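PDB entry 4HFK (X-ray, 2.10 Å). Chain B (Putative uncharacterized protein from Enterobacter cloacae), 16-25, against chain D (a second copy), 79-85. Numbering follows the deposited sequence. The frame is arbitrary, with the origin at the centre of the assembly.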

# COMPACT_ATOMS: atom_id res chain seq x y z
N GLU B 16 -9.73 2.30 3.89
CA GLU B 16 -8.38 1.88 4.31
C GLU B 16 -7.33 2.19 3.24
O GLU B 16 -6.25 2.69 3.56
CB GLU B 16 -8.36 0.38 4.63
CG GLU B 16 -9.10 0.03 5.92
CD GLU B 16 -9.48 -1.45 6.00
OE1 GLU B 16 -9.13 -2.23 5.08
OE2 GLU B 16 -10.14 -1.83 6.99
N ASN B 17 -7.64 1.87 2.00
CA ASN B 17 -6.71 2.11 0.90
C ASN B 17 -6.51 3.60 0.65
O ASN B 17 -5.39 4.03 0.36
CB ASN B 17 -7.18 1.36 -0.36
CG ASN B 17 -7.16 -0.15 -0.16
OD1 ASN B 17 -6.52 -0.65 0.77
ND2 ASN B 17 -7.88 -0.89 -1.01
N TRP B 18 -7.56 4.40 0.79
CA TRP B 18 -7.40 5.85 0.77
C TRP B 18 -6.38 6.27 1.83
O TRP B 18 -5.41 6.99 1.53
CB TRP B 18 -8.72 6.59 1.00
CG TRP B 18 -8.55 8.10 0.93
CD1 TRP B 18 -8.57 8.89 -0.19
CD2 TRP B 18 -8.29 9.00 2.03
NE1 TRP B 18 -8.36 10.22 0.15
CE2 TRP B 18 -8.19 10.31 1.50
CE3 TRP B 18 -8.17 8.82 3.42
CZ2 TRP B 18 -7.95 11.43 2.31
CZ3 TRP B 18 -7.94 9.93 4.22
CH2 TRP B 18 -7.83 11.22 3.66
N VAL B 19 -6.58 5.82 3.06
CA VAL B 19 -5.70 6.20 4.16
C VAL B 19 -4.26 5.76 3.88
O VAL B 19 -3.31 6.52 4.09
CB VAL B 19 -6.15 5.60 5.52
CG1 VAL B 19 -5.08 5.83 6.60
CG2 VAL B 19 -7.49 6.20 5.95
N GLN B 20 -4.11 4.52 3.41
CA GLN B 20 -2.77 3.98 3.14
C GLN B 20 -2.07 4.76 2.03
O GLN B 20 -0.90 5.14 2.17
CB GLN B 20 -2.85 2.49 2.77
CG GLN B 20 -1.54 1.73 3.01
CD GLN B 20 -0.90 1.21 1.74
OE1 GLN B 20 -1.30 1.57 0.63
NE2 GLN B 20 0.11 0.34 1.88
N ASN B 21 -2.77 4.98 0.92
CA ASN B 21 -2.18 5.67 -0.22
C ASN B 21 -1.80 7.10 0.16
O ASN B 21 -0.74 7.60 -0.22
CB ASN B 21 -3.15 5.71 -1.40
CG ASN B 21 -3.29 4.37 -2.09
OD1 ASN B 21 -3.95 4.27 -3.13
ND2 ASN B 21 -2.69 3.31 -1.52
N ARG B 22 -2.66 7.75 0.92
CA ARG B 22 -2.36 9.09 1.41
C ARG B 22 -1.16 9.10 2.37
O ARG B 22 -0.34 10.03 2.34
CB ARG B 22 -3.60 9.69 2.07
CG ARG B 22 -3.35 11.05 2.64
CD ARG B 22 -4.52 11.97 2.35
NE ARG B 22 -4.28 13.30 2.90
CZ ARG B 22 -3.92 14.35 2.17
NH1 ARG B 22 -3.79 14.23 0.85
NH2 ARG B 22 -3.72 15.52 2.76
N CYS B 23 -1.04 8.09 3.22
CA CYS B 23 0.14 7.98 4.08
C CYS B 23 1.41 7.86 3.25
O CYS B 23 2.41 8.52 3.53
CB CYS B 23 0.05 6.76 5.00
SG CYS B 23 -1.01 6.96 6.40
N ILE B 24 1.38 7.00 2.23
CA ILE B 24 2.52 6.83 1.33
C ILE B 24 2.93 8.17 0.73
O ILE B 24 4.11 8.48 0.65
CB ILE B 24 2.21 5.81 0.22
CG1 ILE B 24 2.08 4.41 0.83
CG2 ILE B 24 3.30 5.82 -0.84
CD1 ILE B 24 1.54 3.36 -0.12
N GLY B 25 1.93 8.97 0.35
CA GLY B 25 2.18 10.29 -0.20
C GLY B 25 2.87 11.21 0.79
O GLY B 25 3.70 12.04 0.41
N GLN D 79 0.51 4.24 -10.29
CA GLN D 79 1.23 3.03 -9.88
C GLN D 79 0.82 2.57 -8.49
O GLN D 79 0.70 1.36 -8.24
CB GLN D 79 2.74 3.25 -9.93
CG GLN D 79 3.28 3.61 -11.31
CD GLN D 79 3.56 2.39 -12.17
OE1 GLN D 79 2.78 1.43 -12.20
NE2 GLN D 79 4.69 2.41 -12.87
N ILE D 80 0.65 3.51 -7.58
CA ILE D 80 0.35 3.15 -6.19
C ILE D 80 -1.02 2.45 -6.14
O ILE D 80 -1.18 1.44 -5.45
CB ILE D 80 0.40 4.38 -5.26
CG1 ILE D 80 1.85 4.83 -5.06
CG2 ILE D 80 -0.27 4.08 -3.92
CD1 ILE D 80 2.73 3.82 -4.35
N LEU D 81 -1.99 2.97 -6.88
CA LEU D 81 -3.27 2.28 -7.03
C LEU D 81 -3.05 0.89 -7.63
O LEU D 81 -3.53 -0.10 -7.08
CB LEU D 81 -4.24 3.10 -7.88
CG LEU D 81 -5.59 2.47 -8.28
CD1 LEU D 81 -6.35 1.92 -7.09
CD2 LEU D 81 -6.44 3.50 -9.01
N LYS D 82 -2.32 0.83 -8.74
CA LYS D 82 -2.01 -0.45 -9.41
C LYS D 82 -1.43 -1.51 -8.46
O LYS D 82 -1.79 -2.69 -8.54
CB LYS D 82 -1.06 -0.23 -10.59
CG LYS D 82 -0.81 -1.50 -11.41
CD LYS D 82 0.35 -1.36 -12.40
CE LYS D 82 0.15 -0.22 -13.37
NZ LYS D 82 1.40 0.07 -14.15
N CYS D 83 -0.53 -1.09 -7.56
CA CYS D 83 0.05 -2.02 -6.58
C CYS D 83 -1.03 -2.74 -5.75
O CYS D 83 -0.94 -3.95 -5.50
CB CYS D 83 1.05 -1.29 -5.67
SG CYS D 83 2.56 -0.66 -6.52
N THR D 84 -2.05 -1.99 -5.34
CA THR D 84 -3.13 -2.57 -4.55
C THR D 84 -3.99 -3.50 -5.41
O THR D 84 -4.39 -4.57 -4.96
CB THR D 84 -4.02 -1.49 -3.91
OG1 THR D 84 -3.24 -0.73 -2.99
CG2 THR D 84 -5.19 -2.12 -3.14
N LEU D 85 -4.27 -3.09 -6.65
CA LEU D 85 -5.10 -3.90 -7.54
C LEU D 85 -4.40 -5.23 -7.82
O LEU D 85 -5.02 -6.30 -7.83
CB LEU D 85 -5.37 -3.15 -8.85
CG LEU D 85 -6.06 -1.78 -8.73
CD1 LEU D 85 -6.34 -1.20 -10.11
CD2 LEU D 85 -7.36 -1.92 -7.94

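Two helices from two copies of the same protein meet here at arm's length. Their axes come no closer than 10.9 Å, and their N-to-C directions differ by 136°, so the chains run roughly against each other but splay well away from strict antiparallel. The register is consistent with that opposed direction: B:Asn21 CA lies 7.0 Å from D:Ile80 CA, and one turn back on chain B, B:Asn17 CA lies 8.0 Å from D:Thr84 CA. Both matches step by four residues, close to one helical turn, and so keep a single face of each helix in play.

On chain D that face is D:Ile80 and D:Thr84; on chain B it is B:Asn17, B:Asn21 and B:Ile24. The CA-to-CB bonds of all five point toward the partner stretch. D:Ile80 gives up the most area and reaches two residues. Its CG2 sits 3.5 Å from B:Asn21 ND2, while its CD1 meets B:Ile24 CG2 at 4.1 Å, the one pairing of apolar side chains across the contact. At the other end, B:Asn17 ND2 rests 3.6 Å from the methyl D:Thr84 CG2, so both asparagines bring an amide nitrogen against a methyl carbon.

No hydrogen bond crosses between the stretches; the closest approaches are packing contacts. B:Asn21 ND2 stays 4.3 Å from D:Thr84 OG1, too far to bond. B:Asn21 ND2 instead makes a weak hydrogen bond to its neighbour B:Gln20 OE1 (3.1 Å), while B:Asn21 OD1 and D:Thr84 OG1 are hydrogen-bonded elsewhere in the structure. The contact shows that polar side chains can line a helix-helix interface without pairing across it: here B:Asn21 OD1 and D:Thr84 OG1 bond elsewhere, B:Asn17 stays partly exposed, and both asparagine amides lie against methyl groups.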